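Local structure of tetratricopeptide repeat protein (Parabacteroides merdae ATCC 43184, 4R7S) at residues E5-K10 against L27-R32; D13-G18 against G48-R53. The protein is of unknown function but, as a tetratricopeptide repeat protein built of stacked helix pairs, probably serves as a scaffold for binding other proteins or peptides. All coordinates share one frame; numbering follows the deposited sequence. Where two conformers were deposited one is given.

Interaction 1 of 2, residues E5-K10 against L27-R32; sequences EELIEK and LKAAMR. With EDO (1,2-ethanediol), chain E.
An antiparallel helix hairpin brings L7 and I8 of helix 2-16 against A29 and A30 of helix 20-33. The axes of the two short segments come within 8.4 Å at 168°, and the CA atoms of L7 and A30 are 5.4 Å apart. L7 makes the largest share of the contact. Its CG lies anti to the carbonyl carbon (chi1 -75°), and the branch beyond spreads its two methyls over the facing turn: CD1 rests on the backbone, 3.7 Å from A30 N, while CD2 meets the methyl of A29 alongside, with CD2 and A29 CB 3.9 Å apart. L7 CB itself sits 3.8 Å from A30 CB. Small residues facing a large one allow this close approach, as in the helix pairs of tetratricopeptide repeats, where alanines commonly line the packing interface. The A30 methyl also meets I8 CG1 at 4.1 Å, from the flank turned toward helix 40-52, where I8 reaches L43. Replacing L7 by a serine removes CG and both methyls and would probably open a gap over the A30 backbone and leave the A29 methyl without its apolar partner. Beside L7 the hairpin has a partly exposed margin holding a 1,2-ethanediol, probably from the crystallisation liquor. Its C1 lies 3.7 Å from E6 CB, and its O2 the same distance from L7 CD2. The extended chain of K10, one turn beyond E6, brings NZ to that O2 for a weak hydrogen bond of 3.3 Å.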
loop_
_atom_site.group_PDB
_atom_site.type_symbol
_atom_site.label_atom_id
_atom_site.label_comp_id
_atom_site.label_asym_id
_atom_site.label_seq_id
_atom_site.Cartn_x
_atom_site.Cartn_y
_atom_site.Cartn_z
ATOM N N GLU A 5 33.880 -0.742 -7.228
ATOM C CA GLU A 5 33.599 -1.239 -5.880
ATOM C C GLU A 5 33.552 -0.109 -4.849
ATOM O O GLU A 5 32.703 -0.159 -3.970
ATOM C CB GLU A 5 34.639 -2.289 -5.445
ATOM C CG GLU A 5 34.466 -3.666 -6.067
ATOM C CD GLU A 5 33.113 -4.326 -5.902
ATOM O OE1 GLU A 5 32.516 -4.220 -4.803
ATOM O OE2 GLU A 5 32.659 -4.972 -6.874
ATOM N N GLU A 6 34.454 0.884 -4.941
ATOM C CA GLU A 6 34.493 2.000 -3.984
ATOM C C GLU A 6 33.271 2.906 -4.123
ATOM O O GLU A 6 32.792 3.454 -3.120
ATOM C CB GLU A 6 35.767 2.827 -4.131
ATOM C CG GLU A 6 36.975 2.179 -3.483
ATOM C CD GLU A 6 38.327 2.722 -3.902
ATOM O OE1 GLU A 6 38.484 3.965 -3.993
ATOM O OE2 GLU A 6 39.248 1.895 -4.097
ATOM N N LEU A 7 32.779 3.058 -5.365
ATOM C CA LEU A 7 31.590 3.847 -5.667
ATOM C C LEU A 7 30.365 3.138 -5.106
ATOM O O LEU A 7 29.552 3.790 -4.459
ATOM C CB LEU A 7 31.460 4.132 -7.175
ATOM C CG LEU A 7 32.423 5.208 -7.711
ATOM C CD1 LEU A 7 32.613 5.084 -9.203
ATOM C CD2 LEU A 7 31.982 6.624 -7.326
ATOM N N ILE A 8 30.288 1.801 -5.246
ATOM C CA ILE A 8 29.210 1.004 -4.674
ATOM C C ILE A 8 29.262 1.104 -3.138
ATOM O O ILE A 8 28.227 1.300 -2.499
ATOM C CB ILE A 8 29.255 -0.463 -5.161
ATOM C CG1 ILE A 8 28.997 -0.562 -6.688
ATOM C CG2 ILE A 8 28.245 -1.327 -4.383
ATOM C CD1 ILE A 8 29.248 -2.004 -7.269
ATOM N N GLU A 9 30.462 1.028 -2.567
ATOM C CA GLU A 9 30.669 1.147 -1.134
ATOM C C GLU A 9 30.193 2.529 -0.634
ATOM O O GLU A 9 29.474 2.568 0.372
ATOM C CB GLU A 9 32.144 0.865 -0.751
ATOM C CG GLU A 9 32.507 1.143 0.711
ATOM C CD GLU A 9 31.701 0.521 1.848
ATOM O OE1 GLU A 9 30.784 -0.296 1.586
ATOM O OE2 GLU A 9 31.993 0.868 3.017
ATOM N N LYS A 10 30.510 3.629 -1.357
ATOM C CA LYS A 10 30.029 4.966 -0.971
ATOM C C LYS A 10 28.494 5.035 -1.027
ATOM O O LYS A 10 27.881 5.654 -0.139
ATOM C CB LYS A 10 30.622 6.062 -1.847
ATOM C CG LYS A 10 32.071 6.382 -1.571
ATOM C CD LYS A 10 32.418 7.680 -2.292
ATOM C CE LYS A 10 33.886 8.023 -2.276
ATOM N NZ LYS A 10 34.144 9.311 -2.981
ATOM N N LEU A 27 25.856 5.384 -7.394
ATOM C CA LEU A 27 25.369 4.262 -8.210
ATOM C C LEU A 27 25.487 4.566 -9.707
ATOM O O LEU A 27 26.038 3.750 -10.456
ATOM C CB LEU A 27 23.930 3.870 -7.841
ATOM C CG LEU A 27 23.810 3.070 -6.522
ATOM C CD1 LEU A 27 22.390 2.783 -6.182
ATOM C CD2 LEU A 27 24.551 1.773 -6.582
ATOM N N LYS A 28 25.037 5.770 -10.118
ATOM C CA LYS A 28 25.119 6.249 -11.493
ATOM C C LYS A 28 26.558 6.323 -11.941
ATOM O O LYS A 28 26.869 5.894 -13.062
ATOM C CB LYS A 28 24.453 7.610 -11.628
ATOM C CG LYS A 28 22.956 7.506 -11.855
ATOM C CD LYS A 28 22.319 8.890 -11.990
ATOM C CE LYS A 28 20.819 8.818 -11.940
ATOM N NZ LYS A 28 20.223 10.149 -11.710
ATOM N N ALA A 29 27.452 6.804 -11.047
ATOM C CA ALA A 29 28.876 6.921 -11.341
ATOM C C ALA A 29 29.514 5.535 -11.498
ATOM O O ALA A 29 30.298 5.311 -12.435
ATOM C CB ALA A 29 29.570 7.714 -10.248
ATOM N N ALA A 30 29.168 4.599 -10.601
ATOM C CA ALA A 30 29.685 3.242 -10.682
ATOM C C ALA A 30 29.348 2.644 -12.046
ATOM O O ALA A 30 30.253 2.170 -12.737
ATOM C CB ALA A 30 29.120 2.385 -9.561
HETATM N N MSE A 31 28.091 2.810 -12.496
HETATM C CA MSE A 31 27.635 2.289 -13.789
HETATM C C MSE A 31 28.242 2.979 -15.021
HETATM O O MSE A 31 28.299 2.364 -16.089
HETATM C CB MSE A 31 26.129 2.299 -13.850
HETATM C CG MSE A 31 25.576 1.151 -13.050
HETATM SE SE MSE A 31 23.698 1.063 -13.108
HETATM C CE MSE A 31 23.462 1.126 -15.161
ATOM N N ARG A 32 28.737 4.212 -14.884
ATOM C CA ARG A 32 29.435 4.867 -15.991
ATOM C C ARG A 32 30.844 4.328 -16.069
ATOM O O ARG A 32 31.422 4.301 -17.159
ATOM C CB ARG A 32 29.463 6.388 -15.838
ATOM C CG ARG A 32 28.136 7.074 -16.134
ATOM C CD ARG A 32 28.289 8.588 -16.178
ATOM N NE ARG A 32 28.651 9.155 -14.877
ATOM C CZ ARG A 32 27.777 9.621 -13.990
ATOM N NH1 ARG A 32 26.472 9.599 -14.253
ATOM N NH2 ARG A 32 28.200 10.127 -12.839
HETATM C C1 EDO E . 36.057 5.471 -6.638
HETATM O O1 EDO E . 36.790 6.128 -7.653
HETATM C C2 EDO E . 36.027 6.322 -5.338
HETATM O O2 EDO E . 35.070 7.361 -5.451
#

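Interaction 2 of 2, residues D13-G18 against G48-R53; sequences DFVDKG and GTIQRR. With EDO (1,2-ethanediol), chain H.
The guanidinium of R53 turns an edge toward V15: water 1 lies at that edge in the plane of the group, and V15 CG1 comes near the same plane, 4.3 Å from R53 NH1. This joins the C-terminal ends of helix 2-16 and helix 40-52 within the tetratricopeptide repeat stack of helices. Water 1 accepts from R53 NH2 at 3.0 Å and donates to V15 O at 2.6 Å, so it relays the charged group to a main-chain carbonyl in the last turn of the helix. That carbonyl also takes the G18 N bond at 3.1 Å, part of a Schellman motif closed by G18 with its positive phi of 81°. R53 NH1 makes a weak hydrogen bond to a bound di(hydroxyethyl)ether. Deeper in, the link is apolar. V15 CG1 is anti to the backbone N (chi1 162°), which leaves CG2, set anti to the carbonyl carbon, to reach I50. The two side chains cross at a slant, with V15 CG2 3.7 Å from I50 CD1 and 4.0 Å from I50 CG1. V15 also touches A23, and I50 touches L27, both on helix 20-33, which bridges them. Elsewhere on helix 40-52, T49 OG1 bonds to Y64 OH and the T45 carbonyl, and meets O2 of a 1,2-ethanediol in a 2.7 Å hydrogen bond.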
loop_
_atom_site.group_PDB
_atom_site.type_symbol
_atom_site.label_atom_id
_atom_site.label_comp_id
_atom_site.label_asym_id
_atom_site.label_seq_id
_atom_site.Cartn_x
_atom_site.Cartn_y
_atom_site.Cartn_z
ATOM N N ASP A 13 27.185 3.464 2.237
ATOM C CA ASP A 13 27.399 4.361 3.366
ATOM C C ASP A 13 26.441 5.562 3.286
ATOM O O ASP A 13 25.906 5.967 4.332
ATOM C CB ASP A 13 28.866 4.820 3.470
ATOM C CG ASP A 13 29.833 3.798 4.060
ATOM O OD1 ASP A 13 29.413 3.018 4.965
ATOM O OD2 ASP A 13 31.026 3.814 3.666
ATOM N N PHE A 14 26.175 6.097 2.058
ATOM C CA PHE A 14 25.242 7.227 1.871
ATOM C C PHE A 14 23.781 6.814 2.157
ATOM O O PHE A 14 22.990 7.632 2.649
ATOM C CB PHE A 14 25.336 7.824 0.461
ATOM C CG PHE A 14 26.489 8.756 0.168
ATOM C CD1 PHE A 14 26.777 9.827 1.017
ATOM C CD2 PHE A 14 27.224 8.629 -1.008
ATOM C CE1 PHE A 14 27.835 10.702 0.734
ATOM C CE2 PHE A 14 28.292 9.497 -1.285
ATOM C CZ PHE A 14 28.574 10.541 -0.424
ATOM N N VAL A 15 23.420 5.558 1.835
ATOM C CA VAL A 15 22.086 5.044 2.123
ATOM C C VAL A 15 21.952 4.942 3.654
ATOM O O VAL A 15 20.924 5.331 4.214
ATOM C CB VAL A 15 21.831 3.689 1.409
ATOM C CG1 VAL A 15 20.658 2.924 2.038
ATOM C CG2 VAL A 15 21.600 3.885 -0.083
ATOM N N ASP A 16 23.003 4.463 4.329
ATOM C CA ASP A 16 22.973 4.328 5.781
ATOM C C ASP A 16 22.864 5.706 6.466
ATOM O O ASP A 16 22.236 5.789 7.523
ATOM C CB ASP A 16 24.200 3.548 6.293
ATOM C CG ASP A 16 24.200 2.035 6.018
ATOM O OD1 ASP A 16 23.120 1.485 5.700
ATOM O OD2 ASP A 16 25.286 1.408 6.115
ATOM N N LYS A 17 23.407 6.783 5.838
ATOM C CA LYS A 17 23.323 8.137 6.391
ATOM C C LYS A 17 22.013 8.844 6.032
ATOM O O LYS A 17 21.808 9.951 6.510
ATOM C CB LYS A 17 24.499 9.010 5.913
ATOM C CG LYS A 17 25.826 8.689 6.557
ATOM C CD LYS A 17 26.896 9.681 6.118
ATOM C CE LYS A 17 28.329 9.207 6.296
ATOM N NZ LYS A 17 28.641 8.695 7.658
ATOM N N GLY A 18 21.177 8.241 5.172
ATOM C CA GLY A 18 19.941 8.839 4.662
ATOM C C GLY A 18 20.154 9.809 3.494
ATOM O O GLY A 18 19.219 10.476 3.053
ATOM N N GLY A 48 16.711 2.177 -8.293
ATOM C CA GLY A 48 15.261 2.260 -8.395
ATOM C C GLY A 48 14.609 2.551 -7.057
ATOM O O GLY A 48 13.788 3.463 -6.968
ATOM N N THR A 49 15.009 1.808 -5.997
ATOM C CA THR A 49 14.474 1.975 -4.648
ATOM C C THR A 49 14.871 3.335 -4.050
ATOM O O THR A 49 14.010 3.998 -3.454
ATOM C CB THR A 49 14.884 0.820 -3.751
ATOM O OG1 THR A 49 14.782 -0.390 -4.492
ATOM C CG2 THR A 49 13.977 0.688 -2.564
ATOM N N ILE A 50 16.151 3.750 -4.226
ATOM C CA ILE A 50 16.690 5.043 -3.772
ATOM C C ILE A 50 15.907 6.201 -4.452
ATOM O O ILE A 50 15.531 7.168 -3.780
ATOM C CB ILE A 50 18.210 5.112 -4.065
ATOM C CG1 ILE A 50 18.987 4.193 -3.108
ATOM C CG2 ILE A 50 18.741 6.548 -4.023
ATOM C CD1 ILE A 50 20.342 3.836 -3.576
ATOM N N GLN A 51 15.648 6.065 -5.767
ATOM C CA GLN A 51 14.894 7.019 -6.570
ATOM C C GLN A 51 13.435 7.081 -6.119
ATOM O O GLN A 51 12.881 8.174 -6.032
ATOM C CB GLN A 51 14.979 6.682 -8.069
ATOM C CG GLN A 51 16.365 6.942 -8.646
ATOM C CD GLN A 51 16.438 6.625 -10.116
ATOM O OE1 GLN A 51 15.908 5.621 -10.590
ATOM N NE2 GLN A 51 17.107 7.474 -10.874
ATOM N N ARG A 52 12.828 5.922 -5.811
ATOM C CA ARG A 52 11.438 5.837 -5.341
ATOM C C ARG A 52 11.290 6.522 -3.969
ATOM O O ARG A 52 10.327 7.256 -3.764
ATOM C CB ARG A 52 10.974 4.369 -5.260
ATOM C CG ARG A 52 9.471 4.215 -5.045
ATOM C CD ARG A 52 9.100 2.815 -4.596
ATOM N NE ARG A 52 7.646 2.673 -4.537
ATOM C CZ ARG A 52 6.996 1.553 -4.245
ATOM N NH1 ARG A 52 7.665 0.438 -3.977
ATOM N NH2 ARG A 52 5.673 1.538 -4.211
ATOM N N ARG A 53 12.253 6.297 -3.049
ATOM C CA ARG A 53 12.256 6.887 -1.711
ATOM C C ARG A 53 12.481 8.419 -1.748
ATOM O O ARG A 53 12.364 9.070 -0.713
ATOM C CB ARG A 53 13.305 6.215 -0.833
ATOM C CG ARG A 53 12.900 4.836 -0.314
ATOM C CD ARG A 53 14.033 4.188 0.445
ATOM N NE ARG A 53 14.454 4.994 1.592
ATOM C CZ ARG A 53 15.621 4.872 2.218
ATOM N NH1 ARG A 53 16.518 3.983 1.803
ATOM N NH2 ARG A 53 15.908 5.648 3.254
HETATM C C1 EDO H . 14.586 -2.783 -1.161
HETATM O O1 EDO H . 13.179 -2.649 -0.928
HETATM C C2 EDO H . 14.877 -3.199 -2.635
HETATM O O2 EDO H . 15.940 -2.414 -3.172
HETATM O O HOH W 1 18.428 4.756 4.568
#

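Both contacts use helix 2-16, about two turns apart along it, and their centres are 13 Å apart. Interaction 1 pairs it with the next helix in the chain, an intimate antiparallel match resting on apolar contacts alone between the segments. Interaction 2 skips that helix and reaches helix 40-52 at the C-terminal ends; it buries less surface, 121 against 207 Å², and adds a water-relayed polar link through the exposed R53 to one buried isoleucine contact. Each is partly buried; interaction 1 lies farther from the chain's centre, about 31 Å between centres against about 20 Å. They meet where L27 CD1 packs 3.5 Å from I50 CD1, so helix 20-33, through L27, ties the hairpin to helix 40-52.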